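Local coordinates for chitin oligosaccharide binding protein NagB2 (Paenibacillus sp. FPU-7, PDB 7EHU), which binds short chitin oligosaccharides, N,N'-diacetylchitobiose and N,N',N''-triacetylchitotriose, probably as the extracellular solute-binding component of a sugar uptake system, at residues Gln92-Gly98 against Ser315-Ser321; Gly141-Ala145 against Ile336-Tyr340. The contacts are given in a common frame with arbitrary orientation. Residues are numbered along the deposited sequence.

Contact 1 of 2, residues Gln92-Gly98 against Ser315-Ser321; sequences QIFNLFG and SNGYGFS. With NAG (2-acetamido-2-deoxy-beta-D-glucopyranose), chain B; NAG (2-acetamido-2-deoxy-beta-D-glucopyranose), chain C.
Asn95 and Asn316 pair their carboxamides in both directions, Asn316 ND2 to Asn95 OD1 at 2.9 Å and Asn95 ND2 to Asn316 OD1 at 3.0 Å, with both chi1 angles t. Asn316 OD1 also accepts a hydrogen bond from N2 of the chain B NAG at 2.9 Å, while Ser315 OG hydrogen-bonds O6 of the chain C NAG at 2.7 Å. Behind these groups runs an antiparallel ladder of the solute-binding protein's mixed sheet: the axes of strands 93-97 and 315-320 approach to 4.3 Å, their N-to-C directions 139° apart. Its bonds are Phe94 N to Gly319 O 3.0 Å, Gly319 N to Phe94 O 2.9 Å, Leu96 N to Gly317 O 2.8 Å and Gly317 N to Leu96 O 3.1 Å; Ser321 N to Gln92 O (3.0 Å) and Gly98 N to Ser315 O (2.9 Å) extend it. A CB at Gly319 would clash with Leu96 CD2. Ile93 CG1 meets Phe320 CD1 at 3.8 Å. At the glycan-pocket end, the amide pair is consistent with fixing the carboxamide that meets the acetamido NH.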
ATOM      1  N   GLN A  92       7.808 -21.056   1.890  1.00  9.12           N
ATOM      2  CA  GLN A  92       7.858 -21.134   3.343  1.00  9.24           C
ATOM      3  C   GLN A  92       7.628 -19.772   3.994  1.00  9.35           C
ATOM      4  O   GLN A  92       7.004 -19.693   5.060  1.00  9.79           O
ATOM      5  CB  GLN A  92       9.197 -21.718   3.792  1.00 11.05           C
ATOM      6  CG  GLN A  92       9.347 -23.221   3.589  1.00 11.74           C
ATOM      7  CD  GLN A  92       9.918 -23.601   2.247  1.00 14.50           C
ATOM      8  OE1 GLN A  92      10.021 -22.799   1.316  1.00 13.31           O
ATOM      9  NE2 GLN A  92      10.424 -24.812   2.178  1.00 17.63           N
ATOM     10  N   ILE A  93       8.149 -18.702   3.372  1.00  8.92           N
ATOM     11  CA  ILE A  93       8.052 -17.322   3.840  1.00  8.42           C
ATOM     12  C   ILE A  93       7.655 -16.480   2.639  1.00  7.95           C
ATOM     13  O   ILE A  93       8.210 -16.663   1.553  1.00  8.41           O
ATOM     14  CB  ILE A  93       9.407 -16.802   4.380  1.00 10.14           C
ATOM     15  CG1 ILE A  93       9.933 -17.674   5.520  1.00 10.61           C
ATOM     16  CG2 ILE A  93       9.259 -15.348   4.829  1.00  9.95           C
ATOM     17  CD1 ILE A  93      11.418 -17.457   5.811  1.00 11.74           C
ATOM     18  N   PHE A  94       6.697 -15.562   2.814  1.00  7.70           N
ATOM     19  CA  PHE A  94       6.233 -14.800   1.655  1.00  7.58           C
ATOM     20  C   PHE A  94       5.631 -13.466   2.059  1.00  7.84           C
ATOM     21  O   PHE A  94       4.921 -13.367   3.063  1.00  7.78           O
ATOM     22  CB  PHE A  94       5.177 -15.584   0.833  1.00  8.74           C
ATOM     23  CG  PHE A  94       4.194 -16.325   1.697  1.00  8.13           C
ATOM     24  CD1 PHE A  94       3.043 -15.719   2.167  1.00  8.62           C
ATOM     25  CD2 PHE A  94       4.448 -17.632   2.092  1.00  8.19           C
ATOM     26  CE1 PHE A  94       2.197 -16.387   3.030  1.00  8.91           C
ATOM     27  CE2 PHE A  94       3.594 -18.309   2.929  1.00  8.45           C
ATOM     28  CZ  PHE A  94       2.460 -17.696   3.383  1.00  9.44           C
ATOM     29  N   ASN A  95       5.849 -12.461   1.219  1.00  7.77           N
ATOM     30  CA  ASN A  95       5.155 -11.196   1.379  1.00  7.67           C
ATOM     31  C   ASN A  95       3.651 -11.436   1.217  1.00  7.42           C
ATOM     32  O   ASN A  95       3.202 -12.062   0.248  1.00  8.32           O
ATOM     33  CB  ASN A  95       5.660 -10.197   0.344  1.00  8.90           C
ATOM     34  CG  ASN A  95       5.007  -8.843   0.495  1.00  8.50           C
ATOM     35  OD1 ASN A  95       3.969  -8.562  -0.092  1.00  8.64           O
ATOM     36  ND2 ASN A  95       5.627  -7.977   1.269  1.00  8.66           N
ATOM     37  N   LEU A  96       2.878 -10.940   2.177  1.00  7.44           N
ATOM     38  CA  LEU A  96       1.467 -11.236   2.349  1.00  7.67           C
ATOM     39  C   LEU A  96       0.724  -9.964   2.729  1.00  7.62           C
ATOM     40  O   LEU A  96       1.232  -9.143   3.501  1.00  8.46           O
ATOM     41  CB  LEU A  96       1.309 -12.235   3.500  1.00  8.02           C
ATOM     42  CG  LEU A  96      -0.102 -12.597   3.944  1.00  8.06           C
ATOM     43  CD1 LEU A  96      -0.849 -13.372   2.871  1.00  9.37           C
ATOM     44  CD2 LEU A  96      -0.056 -13.423   5.243  1.00  9.10           C
ATOM     45  N   PHE A  97      -0.511  -9.814   2.236  1.00  7.59           N
ATOM     46  CA  PHE A  97      -1.386  -8.725   2.644  1.00  7.82           C
ATOM     47  C   PHE A  97      -2.414  -9.198   3.665  1.00  8.11           C
ATOM     48  O   PHE A  97      -2.996 -10.278   3.525  1.00  8.76           O
ATOM     49  CB  PHE A  97      -2.105  -8.102   1.441  1.00  8.13           C
ATOM     50  CG  PHE A  97      -1.212  -7.148   0.701  1.00  8.29           C
ATOM     51  CD1 PHE A  97      -0.300  -7.618  -0.239  1.00  8.72           C
ATOM     52  CD2 PHE A  97      -1.206  -5.780   0.995  1.00  8.41           C
ATOM     53  CE1 PHE A  97       0.581  -6.762  -0.872  1.00  8.98           C
ATOM     54  CE2 PHE A  97      -0.330  -4.917   0.373  1.00  8.94           C
ATOM     55  CZ  PHE A  97       0.571  -5.398  -0.562  1.00  9.10           C
ATOM     56  N   GLY A  98      -2.694  -8.329   4.633  1.00  8.02           N
ATOM     57  CA  GLY A  98      -3.748  -8.540   5.592  1.00  8.42           C
ATOM     58  C   GLY A  98      -5.113  -8.420   4.942  1.00  8.42           C
ATOM     59  O   GLY A  98      -5.267  -8.083   3.762  1.00  8.93           O
ATOM     60  N   SER A 315      -0.657  -3.288   6.844  1.00  7.84           N
ATOM     61  CA  SER A 315      -1.289  -4.196   5.905  1.00  7.49           C
ATOM     62  C   SER A 315      -0.359  -5.197   5.244  1.00  7.44           C
ATOM     63  O   SER A 315      -0.856  -6.145   4.641  1.00  8.59           O
ATOM     64  CB  SER A 315      -1.907  -3.378   4.764  1.00  8.75           C
ATOM     65  OG  SER A 315      -0.872  -2.624   4.136  1.00  9.80           O
ATOM     66  N   ASN A 316       0.952  -4.978   5.239  1.00  7.66           N
ATOM     67  CA  ASN A 316       1.840  -5.770   4.398  1.00  7.92           C
ATOM     68  C   ASN A 316       3.063  -6.204   5.179  1.00  7.34           C
ATOM     69  O   ASN A 316       3.688  -5.402   5.882  1.00  8.21           O
ATOM     70  CB  ASN A 316       2.242  -4.966   3.156  1.00  7.79           C
ATOM     71  CG  ASN A 316       3.035  -5.787   2.142  1.00  7.63           C
ATOM     72  OD1 ASN A 316       4.153  -5.423   1.766  1.00  8.40           O
ATOM     73  ND2 ASN A 316       2.468  -6.917   1.709  1.00  8.25           N
ATOM     74  N   GLY A 317       3.388  -7.479   5.072  1.00  7.65           N
ATOM     75  CA  GLY A 317       4.557  -8.019   5.732  1.00  7.19           C
ATOM     76  C   GLY A 317       4.746  -9.461   5.354  1.00  8.50           C
ATOM     77  O   GLY A 317       4.364  -9.834   4.250  1.00 10.80           O
ATOM     78  N   TYR A 318       5.317 -10.279   6.231  1.00  8.96           N
ATOM     79  CA  TYR A 318       5.573 -11.685   5.924  1.00  8.14           C
ATOM     80  C   TYR A 318       4.546 -12.581   6.617  1.00  8.41           C
ATOM     81  O   TYR A 318       4.192 -12.387   7.790  1.00  9.33           O
ATOM     82  CB  TYR A 318       7.002 -12.073   6.331  1.00  9.07           C
ATOM     83  CG  TYR A 318       7.998 -11.436   5.399  1.00  9.09           C
ATOM     84  CD1 TYR A 318       8.092 -11.849   4.078  1.00  8.97           C
ATOM     85  CD2 TYR A 318       8.812 -10.374   5.804  1.00  9.94           C
ATOM     86  CE1 TYR A 318       8.970 -11.233   3.194  1.00  9.42           C
ATOM     87  CE2 TYR A 318       9.690  -9.765   4.933  1.00 10.50           C
ATOM     88  CZ  TYR A 318       9.761 -10.191   3.638  1.00  9.63           C
ATOM     89  OH  TYR A 318      10.583  -9.582   2.720  1.00 10.27           O
ATOM     90  N   GLY A 319       4.089 -13.569   5.844  1.00  8.05           N
ATOM     91  CA  GLY A 319       3.408 -14.731   6.364  1.00  8.75           C
ATOM     92  C   GLY A 319       4.230 -15.983   6.086  1.00  8.17           C
ATOM     93  O   GLY A 319       5.247 -15.948   5.372  1.00  8.60           O
ATOM     94  N   PHE A 320       3.763 -17.097   6.651  1.00  7.99           N
ATOM     95  CA  PHE A 320       4.547 -18.319   6.729  1.00  8.97           C
ATOM     96  C   PHE A 320       3.671 -19.511   6.399  1.00  9.26           C
ATOM     97  O   PHE A 320       2.508 -19.564   6.795  1.00  9.70           O
ATOM     98  CB  PHE A 320       5.180 -18.443   8.129  1.00  9.55           C
ATOM     99  CG  PHE A 320       5.942 -17.201   8.492  1.00  9.15           C
ATOM    100  CD1 PHE A 320       7.251 -17.039   8.074  1.00 10.46           C
ATOM    101  CD2 PHE A 320       5.310 -16.149   9.136  1.00  9.48           C
ATOM    102  CE1 PHE A 320       7.934 -15.869   8.317  1.00 11.02           C
ATOM    103  CE2 PHE A 320       5.989 -14.967   9.385  1.00 10.28           C
ATOM    104  CZ  PHE A 320       7.310 -14.832   8.991  1.00 10.90           C
ATOM    105  N   SER A 321       4.220 -20.466   5.657  1.00  9.75           N
ATOM    106  CA  SER A 321       3.443 -21.655   5.336  1.00  9.21           C
ATOM    107  C   SER A 321       3.123 -22.438   6.605  1.00  9.71           C
ATOM    108  O   SER A 321       3.953 -22.557   7.505  1.00 10.96           O
ATOM    109  CB  SER A 321       4.225 -22.528   4.361  1.00  9.83           C
ATOM    110  OG  SER A 321       3.489 -23.710   4.136  1.00 10.99           O
TER
HETATM  111  C1  NAG B   2       5.455  -1.901  -0.510  1.00  8.60           C
HETATM  112  C2  NAG B   2       4.398  -1.847   0.578  1.00  8.41           C
HETATM  113  C3  NAG B   2       3.057  -2.360   0.062  1.00  8.39           C
HETATM  114  C4  NAG B   2       2.684  -1.722  -1.269  1.00  8.39           C
HETATM  115  C5  NAG B   2       3.856  -1.873  -2.229  1.00  8.13           C
HETATM  116  C6  NAG B   2       3.645  -1.226  -3.575  1.00  9.49           C
HETATM  117  C7  NAG B   2       5.326  -2.148   2.859  1.00  9.29           C
HETATM  118  C8  NAG B   2       5.720  -3.157   3.889  1.00 10.70           C
HETATM  119  N2  NAG B   2       4.817  -2.644   1.723  1.00  8.36           N
HETATM  120  O3  NAG B   2       2.085  -2.088   1.061  1.00  8.14           O
HETATM  121  O4  NAG B   2       1.574  -2.417  -1.832  1.00  7.63           O
HETATM  122  O5  NAG B   2       5.005  -1.245  -1.649  1.00  8.31           O
HETATM  123  O6  NAG B   2       4.742  -1.494  -4.443  1.00 10.15           O
HETATM  124  O7  NAG B   2       5.445  -0.942   3.059  1.00 10.05           O
HETATM  125  C1  NAG C   3       0.349  -1.744  -1.893  1.00  8.40           C
HETATM  126  C2  NAG C   3      -0.609  -2.609  -2.676  1.00  7.93           C
HETATM  127  C3  NAG C   3      -2.023  -2.032  -2.625  1.00  7.72           C
HETATM  128  C4  NAG C   3      -2.452  -1.811  -1.179  1.00  7.25           C
HETATM  129  C5  NAG C   3      -1.417  -0.965  -0.443  1.00  7.50           C
HETATM  130  C6  NAG C   3      -1.721  -0.790   1.030  1.00  7.98           C
HETATM  131  C7  NAG C   3       0.209  -3.973  -4.539  1.00 10.11           C
HETATM  132  C8  NAG C   3       0.600  -3.992  -5.992  1.00 10.75           C
HETATM  133  N2  NAG C   3      -0.179  -2.793  -4.052  1.00  7.92           N
HETATM  134  O3  NAG C   3      -2.896  -2.939  -3.286  1.00  8.76           O
HETATM  135  O4  NAG C   3      -3.699  -1.128  -1.096  1.00  8.29           O
HETATM  136  O5  NAG C   3      -0.127  -1.586  -0.559  1.00  7.91           O
HETATM  137  O6  NAG C   3      -1.770  -2.034   1.712  1.00  8.62           O
HETATM  138  O7  NAG C   3       0.231  -4.988  -3.841  1.00 12.22           O
HETATM  139  O   HOH W   1       8.830  -8.578   0.541  1.00  9.49           O

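Contact 2 of 2, residues Gly141-Ala145 against Ile336-Tyr340; sequences GLPEA and IKNFY. With NAG (2-acetamido-2-deoxy-beta-D-glucopyranose), chain B.
Leu142 opens the contact in extended conformation, sending its side chain (chi1 m, chi2 t) toward the last turn of helix 326-339. Its CB lies 3.4 Å from Tyr340 CZ, its CD1 makes a CH-pi contact over the face of the Tyr340 ring, 4.1 Å from the centroid, and the same CD1 touches Ile336 CG2 at 3.9 Å. Tyr340 OH gives Leu142 O a short but weak hydrogen bond of 2.7 Å. Tyr340 has just left helical geometry (phi/psi -93/76), although its N still bonds Ile336 O at 3.0 Å; with chi1 m its ring extends to the strand. Pro143 turns its side chain away, and Pro143 O lies 3.4 Å from Tyr340 CE1 at the ring edge. At Glu144 the chain turns a corner; the extended side chain (chi1 and chi2 t) brings Glu144 CD 3.8 Å from Phe339 CZ, at that ring's edge, while Glu144 CB lies 3.9 Å from C8 of the chain B NAG. Ala145 CB lies 3.8 Å from C8 of the same NAG. The C-terminal end of helix 326-339 thus packs against strand 138-154 beside the glycan pocket: Phe339 fits against Leu50 and Val53 of helix 44-60, Leu142 meets Leu118 of helix 115-121, and strand 309-320 flanks strand 138-154.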
ATOM      1  N   GLY A 141       0.242 -13.400  10.133  1.00  8.77           N
ATOM      2  CA  GLY A 141       1.309 -12.682   9.453  1.00  9.28           C
ATOM      3  C   GLY A 141       1.715 -11.498  10.298  1.00  8.07           C
ATOM      4  O   GLY A 141       1.031 -11.152  11.265  1.00  9.33           O
ATOM      5  N   LEU A 142       2.826 -10.869   9.911  1.00  8.34           N
ATOM      6  CA  LEU A 142       3.427  -9.812  10.720  1.00  8.41           C
ATOM      7  C   LEU A 142       3.750  -8.630   9.818  1.00  8.53           C
ATOM      8  O   LEU A 142       4.591  -8.752   8.916  1.00  8.67           O
ATOM      9  CB  LEU A 142       4.684 -10.286  11.447  1.00  9.39           C
ATOM     10  CG  LEU A 142       4.426 -11.448  12.394  1.00  9.98           C
ATOM     11  CD1 LEU A 142       5.736 -12.006  12.921  1.00 11.27           C
ATOM     12  CD2 LEU A 142       3.522 -11.084  13.571  1.00 11.42           C
ATOM     13  N   PRO A 143       3.118  -7.480  10.018  1.00  8.24           N
ATOM     14  CA  PRO A 143       3.372  -6.353   9.124  1.00  7.76           C
ATOM     15  C   PRO A 143       4.820  -5.912   9.259  1.00  7.71           C
ATOM     16  O   PRO A 143       5.372  -5.865  10.365  1.00  8.90           O
ATOM     17  CB  PRO A 143       2.407  -5.284   9.631  1.00  9.91           C
ATOM     18  CG  PRO A 143       2.134  -5.638  11.046  1.00 11.00           C
ATOM     19  CD  PRO A 143       2.190  -7.133  11.100  1.00  8.69           C
ATOM     20  N   GLU A 144       5.431  -5.556   8.127  1.00  8.08           N
ATOM     21  CA  GLU A 144       6.810  -5.072   8.077  1.00  8.49           C
ATOM     22  C   GLU A 144       6.900  -3.577   8.337  1.00  8.20           C
ATOM     23  O   GLU A 144       7.906  -3.109   8.874  1.00  9.19           O
ATOM     24  CB  GLU A 144       7.387  -5.380   6.676  1.00  9.91           C
ATOM     25  CG  GLU A 144       8.700  -4.733   6.367  1.00 11.79           C
ATOM     26  CD  GLU A 144       9.289  -5.080   5.008  1.00 12.56           C
ATOM     27  OE1 GLU A 144       8.858  -6.045   4.360  1.00 13.99           O
ATOM     28  OE2 GLU A 144      10.222  -4.378   4.603  1.00 16.59           O
ATOM     29  N   ALA A 145       5.869  -2.841   7.952  1.00  7.78           N
ATOM     30  CA  ALA A 145       5.835  -1.395   8.048  1.00  8.69           C
ATOM     31  C   ALA A 145       4.378  -0.999   8.190  1.00  8.44           C
ATOM     32  O   ALA A 145       3.475  -1.802   7.957  1.00  9.36           O
ATOM     33  CB  ALA A 145       6.417  -0.739   6.794  1.00  9.12           C
ATOM     34  N   ILE A 336      12.031 -14.812  11.992  1.00  9.54           N
ATOM     35  CA  ILE A 336      11.131 -13.859  12.644  1.00 10.02           C
ATOM     36  C   ILE A 336      11.883 -13.097  13.734  1.00  9.84           C
ATOM     37  O   ILE A 336      11.799 -11.867  13.839  1.00 10.21           O
ATOM     38  CB  ILE A 336       9.869 -14.566  13.178  1.00  9.51           C
ATOM     39  CG1 ILE A 336       9.018 -15.109  12.024  1.00 10.20           C
ATOM     40  CG2 ILE A 336       9.042 -13.647  14.084  1.00 10.02           C
ATOM     41  CD1 ILE A 336       7.983 -16.093  12.457  1.00 10.93           C
ATOM     42  N   LYS A 337      12.645 -13.835  14.544  1.00 11.05           N
ATOM     43  CA  LYS A 337      13.422 -13.239  15.622  1.00 11.13           C
ATOM     44  C   LYS A 337      14.375 -12.174  15.107  1.00 11.34           C
ATOM     45  O   LYS A 337      14.582 -11.137  15.762  1.00 12.10           O
ATOM     46  CB  LYS A 337      14.205 -14.340  16.339  1.00 13.08           C
ATOM     47  CG  LYS A 337      15.137 -13.836  17.435  1.00 15.52           C
ATOM     48  CD  LYS A 337      16.081 -14.912  17.981  1.00 17.80           C
ATOM     49  CE  LYS A 337      17.054 -15.388  16.949  1.00 21.38           C
ATOM     50  NZ  LYS A 337      18.355 -14.637  17.001  1.00 23.29           N
ATOM     51  N   ASN A 338      14.992 -12.429  13.952  1.00 10.98           N
ATOM     52  CA  ASN A 338      16.024 -11.547  13.442  1.00 11.84           C
ATOM     53  C   ASN A 338      15.494 -10.443  12.555  1.00 10.48           C
ATOM     54  O   ASN A 338      16.161  -9.415  12.420  1.00 11.22           O
ATOM     55  CB  ASN A 338      17.084 -12.362  12.711  1.00 11.92           C
ATOM     56  CG  ASN A 338      17.918 -13.203  13.667  1.00 14.35           C
ATOM     57  OD1 ASN A 338      18.094 -12.836  14.830  1.00 16.53           O
ATOM     58  ND2 ASN A 338      18.456 -14.314  13.185  1.00 14.34           N
ATOM     59  N   PHE A 339      14.317 -10.608  11.964  1.00  9.75           N
ATOM     60  CA  PHE A 339      13.747  -9.558  11.135  1.00  9.15           C
ATOM     61  C   PHE A 339      12.944  -8.555  11.955  1.00  8.99           C
ATOM     62  O   PHE A 339      13.051  -7.341  11.733  1.00  9.11           O
ATOM     63  CB  PHE A 339      12.845 -10.164  10.054  1.00 10.18           C
ATOM     64  CG  PHE A 339      12.396  -9.166   9.025  1.00  9.57           C
ATOM     65  CD1 PHE A 339      13.257  -8.736   8.044  1.00 10.94           C
ATOM     66  CD2 PHE A 339      11.114  -8.656   9.044  1.00  9.99           C
ATOM     67  CE1 PHE A 339      12.856  -7.809   7.101  1.00 10.37           C
ATOM     68  CE2 PHE A 339      10.703  -7.725   8.097  1.00 10.02           C
ATOM     69  CZ  PHE A 339      11.573  -7.309   7.121  1.00 10.42           C
ATOM     70  N   TYR A 340      12.127  -9.046  12.888  1.00  8.96           N
ATOM     71  CA  TYR A 340      11.206  -8.206  13.663  1.00  8.21           C
ATOM     72  C   TYR A 340      11.896  -7.797  14.957  1.00  8.93           C
ATOM     73  O   TYR A 340      11.646  -8.329  16.032  1.00  9.70           O
ATOM     74  CB  TYR A 340       9.883  -8.939  13.885  1.00  9.44           C
ATOM     75  CG  TYR A 340       9.143  -9.158  12.594  1.00  8.76           C
ATOM     76  CD1 TYR A 340       8.387  -8.142  12.025  1.00  9.31           C
ATOM     77  CD2 TYR A 340       9.209 -10.368  11.919  1.00  9.02           C
ATOM     78  CE1 TYR A 340       7.712  -8.326  10.839  1.00  8.73           C
ATOM     79  CE2 TYR A 340       8.537 -10.567  10.735  1.00  9.36           C
ATOM     80  CZ  TYR A 340       7.806  -9.548  10.190  1.00  9.38           C
ATOM     81  OH  TYR A 340       7.137  -9.757   9.014  1.00  9.82           O
TER
HETATM   82  C1  NAG B   2       5.455  -1.901  -0.510  1.00  8.60           C
HETATM   83  C2  NAG B   2       4.398  -1.847   0.578  1.00  8.41           C
HETATM   84  C3  NAG B   2       3.057  -2.360   0.062  1.00  8.39           C
HETATM   85  C4  NAG B   2       2.684  -1.722  -1.269  1.00  8.39           C
HETATM   86  C5  NAG B   2       3.856  -1.873  -2.229  1.00  8.13           C
HETATM   87  C6  NAG B   2       3.645  -1.226  -3.575  1.00  9.49           C
HETATM   88  C7  NAG B   2       5.326  -2.148   2.859  1.00  9.29           C
HETATM   89  C8  NAG B   2       5.720  -3.157   3.889  1.00 10.70           C
HETATM   90  N2  NAG B   2       4.817  -2.644   1.723  1.00  8.36           N
HETATM   91  O3  NAG B   2       2.085  -2.088   1.061  1.00  8.14           O
HETATM   92  O4  NAG B   2       1.574  -2.417  -1.832  1.00  7.63           O
HETATM   93  O5  NAG B   2       5.005  -1.245  -1.649  1.00  8.31           O
HETATM   94  O6  NAG B   2       4.742  -1.494  -4.443  1.00 10.15           O
HETATM   95  O7  NAG B   2       5.445  -0.942   3.059  1.00 10.05           O

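The centres of contacts 1 and 2 are about 9 Å apart, and strand 309-320 connects them by pairing with both 93-97 and 138-154. Two probable hydrogen bonds, Asn316 O to Glu144 N, 2.8 Å, and Tyr318 O to Leu142 N, 2.9 Å, make the three strands one continuous piece of sheet. Helix 326-339 follows strand 309-320 in the chain and packs back on it, Phe320 CZ lying 3.5 Å from Ile336 CG1. The segments alternate in sequence, 92-98, 141-145, 315-321, 336-340, so distant parts of the chain are interleaved. Both contacts reach the chain B NAG, setting part of the sugar site at the edge of a shared hydrophobic core.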